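Long-range contacts in hypothetical protein BA_2335 (Bacillus anthracis, PDB 4H4N), which is of unknown function and folds as a small, helix-free protein built from two antiparallel beta sheets packed face to face: residues A[8-12]-A[54-59]; A[13-19]-A[35-41]. The contacts are given in a common frame with arbitrary orientation. Where two conformers were deposited one is given. Numbering follows the deposited sequence.

Small beta proteins join strands both within sheets and between them, and this chain gives an example of each. Contact 1 joins strands of different sheets, 9-13 of the two-stranded sheet and 56-63 of the three-stranded one, by side chains alone. Contact 2 lies within the three-stranded sheet, where the start of strand 17-24 pairs with the end of strand 30-38, and is nested in the loop that contact 1 closes. Their centres are about 16 Å apart, on opposite sides of the chain's centre, yet they touch: Phe11 CB lies 3.5 Å from Leu19 CD2, and Thr59 CB 4.0 Å from Leu19 CD1. Phe11 of contact 1 and Leu19 of contact 2 thus pack in the same space between the sheets.

Contact 1. Residues A[8-12]-A[54-59]; sequences PIAFK and YTKYET
Strands 9-12 and 56-59 are both extended and run nearly parallel, their axes 10.7 Å apart at closest approach and crossing at -16°. That separation is the spacing of two stacked beta sheets, and no hydrogen bond spans it: this is face-to-face sheet packing, as in a small beta sandwich. Ile9 lies opposite Tyr57 (CA-CA 10.4 Å) and Phe11 opposite Thr59 (9.2 Å). Where strand 56-59 begins, Thr55 and Lys56 both face Phe24 of the adjoining strand 17-24, a classic beta bulge.

Alternation does the sorting. Ile9 and Phe11 send their CA-to-CB bonds toward the other segment, as do Tyr57, Thr59 and, from the loop, Tyr54, whereas Ala10 and Glu58 point away. Phe11 (chi1 m) directs its ring edge at a face of Tyr57 (chi1 p), an edge-to-face pair with centroids 5.3 Å apart, planes at 74° and Phe11 CE1 3.6 Å from Tyr57 CE1. Leu19 and Val21 also pack on the Phe11 side chain. Ile9, in the mt rotamer, bridges two tyrosines: its CG2 is 4.0 Å from Tyr57 CE2 and its CD1 3.6 Å from Tyr54 OH. Across the exposed side of strand 56-59, Lys56 NZ and Glu58 OE2 form a 2.7 Å salt bridge. Two residues on from Tyr57, Thr59 CG2 rests 3.8 Å from Phe11 CE1.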
loop_
_atom_site.group_PDB
_atom_site.type_symbol
_atom_site.label_atom_id
_atom_site.label_comp_id
_atom_site.label_asym_id
_atom_site.label_seq_id
_atom_site.Cartn_x
_atom_site.Cartn_y
_atom_site.Cartn_z
ATOM N N PRO A 8 5.966 10.121 -6.928
ATOM C CA PRO A 8 5.200 9.574 -5.819
ATOM C C PRO A 8 3.923 8.888 -6.297
ATOM O O PRO A 8 3.352 9.294 -7.319
ATOM C CB PRO A 8 4.841 10.827 -5.008
ATOM C CG PRO A 8 5.987 11.738 -5.235
ATOM C CD PRO A 8 6.373 11.518 -6.670
ATOM N N ILE A 9 3.534 7.818 -5.611
ATOM C CA ILE A 9 2.242 7.173 -5.839
ATOM C C ILE A 9 1.474 7.408 -4.541
ATOM O O ILE A 9 1.982 7.117 -3.453
ATOM C CB ILE A 9 2.339 5.659 -6.153
ATOM C CG1 ILE A 9 3.319 5.384 -7.286
ATOM C CG2 ILE A 9 0.963 5.119 -6.496
ATOM C CD1 ILE A 9 3.657 3.909 -7.420
ATOM N N ALA A 10 0.252 7.933 -4.654
ATOM C CA ALA A 10 -0.574 8.266 -3.500
ATOM C C ALA A 10 -1.572 7.159 -3.232
ATOM O O ALA A 10 -2.145 6.588 -4.158
ATOM C CB ALA A 10 -1.306 9.583 -3.749
ATOM N N PHE A 11 -1.833 6.932 -1.947
ATOM C CA PHE A 11 -2.759 5.914 -1.470
ATOM C C PHE A 11 -3.636 6.449 -0.353
ATOM O O PHE A 11 -3.176 7.156 0.519
ATOM C CB PHE A 11 -1.989 4.706 -0.937
ATOM C CG PHE A 11 -1.206 4.014 -1.976
ATOM C CD1 PHE A 11 -1.826 3.109 -2.811
ATOM C CD2 PHE A 11 0.129 4.277 -2.156
ATOM C CE1 PHE A 11 -1.132 2.482 -3.815
ATOM C CE2 PHE A 11 0.846 3.636 -3.145
ATOM C CZ PHE A 11 0.209 2.746 -3.982
ATOM N N LYS A 12 -4.909 6.093 -0.393
ATOM C CA LYS A 12 -5.832 6.431 0.681
ATOM C C LYS A 12 -5.931 5.230 1.603
ATOM O O LYS A 12 -6.318 4.141 1.185
ATOM C CB LYS A 12 -7.208 6.782 0.134
ATOM C CG LYS A 12 -8.184 7.194 1.215
ATOM C CD LYS A 12 -9.440 7.807 0.636
ATOM C CE LYS A 12 -10.228 6.816 -0.194
ATOM N NZ LYS A 12 -11.408 7.424 -0.819
ATOM N N TYR A 54 8.337 -1.523 -11.712
ATOM C CA TYR A 54 7.202 -2.438 -11.590
ATOM C C TYR A 54 6.320 -2.372 -12.818
ATOM O O TYR A 54 6.353 -1.415 -13.576
ATOM C CB TYR A 54 6.364 -2.102 -10.325
ATOM C CG TYR A 54 5.564 -0.824 -10.434
ATOM C CD1 TYR A 54 6.135 0.402 -10.153
ATOM C CD2 TYR A 54 4.245 -0.848 -10.852
ATOM C CE1 TYR A 54 5.405 1.565 -10.274
ATOM C CE2 TYR A 54 3.504 0.315 -10.973
ATOM C CZ TYR A 54 4.083 1.515 -10.691
ATOM O OH TYR A 54 3.342 2.668 -10.831
ATOM N N THR A 55 5.513 -3.408 -12.990
ATOM C CA THR A 55 4.541 -3.475 -14.056
ATOM C C THR A 55 3.149 -3.032 -13.587
ATOM O O THR A 55 2.484 -2.254 -14.279
ATOM C CB THR A 55 4.529 -4.883 -14.654
ATOM O OG1 THR A 55 5.848 -5.188 -15.157
ATOM C CG2 THR A 55 3.523 -4.999 -15.744
ATOM N N LYS A 56 2.713 -3.540 -12.442
ATOM C CA LYS A 56 1.470 -3.057 -11.842
ATOM C C LYS A 56 1.581 -3.229 -10.338
ATOM O O LYS A 56 2.501 -3.878 -9.845
ATOM C CB LYS A 56 0.226 -3.800 -12.335
ATOM C CG LYS A 56 0.138 -5.216 -11.852
ATOM C CD LYS A 56 -1.282 -5.753 -11.955
ATOM C CE LYS A 56 -1.377 -7.157 -11.393
ATOM N NZ LYS A 56 -2.798 -7.635 -11.426
ATOM N N TYR A 57 0.663 -2.590 -9.615
ATOM C CA TYR A 57 0.524 -2.846 -8.199
ATOM C C TYR A 57 -0.925 -3.203 -7.908
ATOM O O TYR A 57 -1.832 -2.891 -8.676
ATOM C CB TYR A 57 0.996 -1.657 -7.333
ATOM C CG TYR A 57 0.154 -0.426 -7.446
ATOM C CD1 TYR A 57 -1.027 -0.317 -6.736
ATOM C CD2 TYR A 57 0.525 0.626 -8.247
ATOM C CE1 TYR A 57 -1.849 0.788 -6.853
ATOM C CE2 TYR A 57 -0.283 1.761 -8.358
ATOM C CZ TYR A 57 -1.467 1.833 -7.654
ATOM O OH TYR A 57 -2.257 2.958 -7.770
ATOM N N GLU A 58 -1.119 -3.857 -6.775
ATOM C CA GLU A 58 -2.451 -4.098 -6.220
ATOM C C GLU A 58 -2.403 -3.746 -4.742
ATOM O O GLU A 58 -1.342 -3.699 -4.135
ATOM C CB GLU A 58 -2.891 -5.547 -6.393
ATOM C CG GLU A 58 -2.931 -6.013 -7.822
ATOM C CD GLU A 58 -4.061 -5.442 -8.674
ATOM O OE1 GLU A 58 -4.934 -4.707 -8.177
ATOM O OE2 GLU A 58 -4.058 -5.757 -9.884
ATOM N N THR A 59 -3.560 -3.491 -4.163
ATOM C CA THR A 59 -3.668 -3.130 -2.771
ATOM C C THR A 59 -4.618 -4.040 -2.018
ATOM O O THR A 59 -5.578 -4.588 -2.574
ATOM C CB THR A 59 -4.132 -1.669 -2.599
ATOM O OG1 THR A 59 -5.452 -1.517 -3.116
ATOM C CG2 THR A 59 -3.217 -0.712 -3.311
#

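Contact 2. Residues A[13-19]-A[35-41]; sequences VPPNSKL and SIINQLS
Strands 17-19 and 35-38 pair antiparallel at 160°, their axes approaching to 4.6 Å. Ser17 with Asn38 (CA-CA 5.4 Å) and Leu19 with Ile36 (5.2 Å) are hydrogen-bonded pairs; Lys18 with Ile37 (4.3 Å) is the non-hydrogen-bonded pair between them. Each hydrogen-bonded pair satisfies both partners: Ser17 N to Asn38 O 3.0 Å, Asn38 N to Ser17 O 2.8 Å, Leu19 N to Ile36 O 2.8 Å, Ile36 N to Leu19 O 2.9 Å.

A type II turn, Pro14 to Ser17, leads into the strand, with Asn16, at its third position, in the left-handed conformation (phi/psi 56/44°). Asn16 N donates to Leu40 O (2.9 Å), and Ser17 OG donates to Pro15 O (2.8 Å). Asn38, chi1 t, reaches across to the turn: the main partner of ND2 is Thr42 O, just beyond the segment, but it also donates to Val13 O (3.1 Å) and weakly to Pro14 O (3.2 Å), while OD1 accepts from Leu40 N (3.0 Å) in an Asx turn. On the side of the sheet shared by Leu19 and Asn38, Val13 CG2 packs 3.7 Å from Ile36 CG2. Asn16 and Ser17 both face Asn38, a G1 bulge at the open end of the beta hairpin of strands 17-24 and 30-38.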
loop_
_atom_site.group_PDB
_atom_site.type_symbol
_atom_site.label_atom_id
_atom_site.label_comp_id
_atom_site.label_asym_id
_atom_site.label_seq_id
_atom_site.Cartn_x
_atom_site.Cartn_y
_atom_site.Cartn_z
ATOM N N VAL A 13 -5.597 5.420 2.859
ATOM C CA VAL A 13 -5.646 4.358 3.831
ATOM C C VAL A 13 -6.921 4.542 4.642
ATOM O O VAL A 13 -7.117 5.581 5.260
ATOM C CB VAL A 13 -4.434 4.340 4.744
ATOM C CG1 VAL A 13 -4.454 3.103 5.623
ATOM C CG2 VAL A 13 -3.140 4.420 3.926
ATOM N N PRO A 14 -7.809 3.542 4.658
ATOM C CA PRO A 14 -9.039 3.714 5.421
ATOM C C PRO A 14 -8.790 3.830 6.914
ATOM O O PRO A 14 -7.707 3.499 7.404
ATOM C CB PRO A 14 -9.831 2.434 5.101
ATOM C CG PRO A 14 -9.280 1.947 3.826
ATOM C CD PRO A 14 -7.821 2.297 3.875
ATOM N N PRO A 15 -9.787 4.310 7.654
ATOM C CA PRO A 15 -9.657 4.413 9.096
ATOM C C PRO A 15 -9.259 3.115 9.768
ATOM O O PRO A 15 -9.724 2.041 9.383
ATOM C CB PRO A 15 -11.077 4.806 9.552
ATOM C CG PRO A 15 -11.676 5.485 8.364
ATOM C CD PRO A 15 -11.125 4.727 7.201
ATOM N N ASN A 16 -8.391 3.207 10.759
ATOM C CA ASN A 16 -8.093 2.048 11.598
ATOM C C ASN A 16 -7.630 0.856 10.782
ATOM O O ASN A 16 -8.046 -0.278 11.035
ATOM C CB ASN A 16 -9.343 1.689 12.416
ATOM C CG ASN A 16 -9.796 2.825 13.270
ATOM O OD1 ASN A 16 -9.027 3.331 14.069
ATOM N ND2 ASN A 16 -11.027 3.257 13.090
ATOM N N SER A 17 -6.750 1.110 9.819
ATOM C CA SER A 17 -6.368 0.079 8.877
ATOM C C SER A 17 -4.902 0.162 8.495
ATOM O O SER A 17 -4.221 1.166 8.700
ATOM C CB SER A 17 -7.198 0.214 7.580
ATOM O OG SER A 17 -8.583 0.073 7.796
ATOM N N LYS A 18 -4.437 -0.934 7.909
ATOM C CA LYS A 18 -3.155 -1.026 7.248
ATOM C C LYS A 18 -3.422 -1.311 5.774
ATOM O O LYS A 18 -4.172 -2.220 5.436
ATOM C CB LYS A 18 -2.315 -2.157 7.849
ATOM C CG LYS A 18 -0.982 -2.367 7.119
ATOM C CD LYS A 18 -0.166 -3.519 7.631
ATOM C CE LYS A 18 0.400 -3.201 8.982
ATOM N NZ LYS A 18 1.495 -4.159 9.349
ATOM N N LEU A 19 -2.822 -0.529 4.896
ATOM C CA LEU A 19 -2.874 -0.764 3.468
ATOM C C LEU A 19 -1.582 -1.455 3.047
ATOM O O LEU A 19 -0.492 -0.969 3.336
ATOM C CB LEU A 19 -3.016 0.544 2.712
ATOM C CG LEU A 19 -3.357 0.389 1.219
ATOM C CD1 LEU A 19 -4.800 -0.045 1.010
ATOM C CD2 LEU A 19 -3.041 1.667 0.463
ATOM N N SER A 35 3.812 -1.165 3.009
ATOM C CA SER A 35 2.595 -1.008 3.757
ATOM C C SER A 35 2.563 0.310 4.484
ATOM O O SER A 35 3.591 0.941 4.732
ATOM C CB SER A 35 2.395 -2.177 4.697
ATOM O OG SER A 35 3.440 -2.244 5.654
ATOM N N ILE A 36 1.350 0.739 4.788
ATOM C CA ILE A 36 1.071 2.034 5.374
ATOM C C ILE A 36 -0.007 1.870 6.434
ATOM O O ILE A 36 -1.063 1.308 6.147
ATOM C CB ILE A 36 0.563 3.050 4.323
ATOM C CG1 ILE A 36 1.452 3.077 3.061
ATOM C CG2 ILE A 36 0.415 4.421 4.975
ATOM C CD1 ILE A 36 0.793 3.796 1.893
ATOM N N ILE A 37 0.222 2.378 7.630
ATOM C CA ILE A 37 -0.785 2.319 8.669
ATOM C C ILE A 37 -1.532 3.637 8.828
ATOM O O ILE A 37 -0.987 4.721 8.623
ATOM C CB ILE A 37 -0.232 1.864 10.023
ATOM C CG1 ILE A 37 0.780 2.830 10.578
ATOM C CG2 ILE A 37 0.300 0.436 9.926
ATOM C CD1 ILE A 37 1.232 2.488 11.973
ATOM N N ASN A 38 -2.790 3.520 9.222
ATOM C CA ASN A 38 -3.611 4.653 9.590
ATOM C C ASN A 38 -4.391 4.314 10.847
ATOM O O ASN A 38 -5.411 3.652 10.785
ATOM C CB ASN A 38 -4.562 5.046 8.476
ATOM C CG ASN A 38 -5.438 6.206 8.874
ATOM O OD1 ASN A 38 -5.121 6.951 9.811
ATOM N ND2 ASN A 38 -6.551 6.365 8.173
ATOM N N GLN A 39 -3.892 4.797 11.979
ATOM C CA GLN A 39 -4.534 4.542 13.250
ATOM C C GLN A 39 -5.749 5.456 13.491
ATOM O O GLN A 39 -6.462 5.256 14.479
ATOM C CB GLN A 39 -3.536 4.753 14.392
ATOM C CG GLN A 39 -3.165 6.214 14.717
ATOM C CD GLN A 39 -2.117 6.835 13.831
ATOM O OE1 GLN A 39 -1.718 6.307 12.784
ATOM N NE2 GLN A 39 -1.630 7.972 14.274
ATOM N N LEU A 40 -5.937 6.474 12.658
ATOM C CA LEU A 40 -6.988 7.444 12.865
ATOM C C LEU A 40 -8.348 6.924 12.459
ATOM O O LEU A 40 -8.486 5.941 11.738
ATOM C CB LEU A 40 -6.692 8.711 12.073
ATOM C CG LEU A 40 -5.341 9.354 12.375
ATOM C CD1 LEU A 40 -5.125 10.559 11.484
ATOM C CD2 LEU A 40 -5.211 9.727 13.860
ATOM N N SER A 41 -9.374 7.640 12.907
ATOM C CA SER A 41 -10.753 7.281 12.624
ATOM C C SER A 41 -11.266 7.848 11.311
ATOM O O SER A 41 -12.427 7.608 10.969
ATOM C CB SER A 41 -11.665 7.759 13.754
ATOM O OG SER A 41 -11.783 9.167 13.769
HETATM O O HOH W 1 3.295 -4.992 6.675
#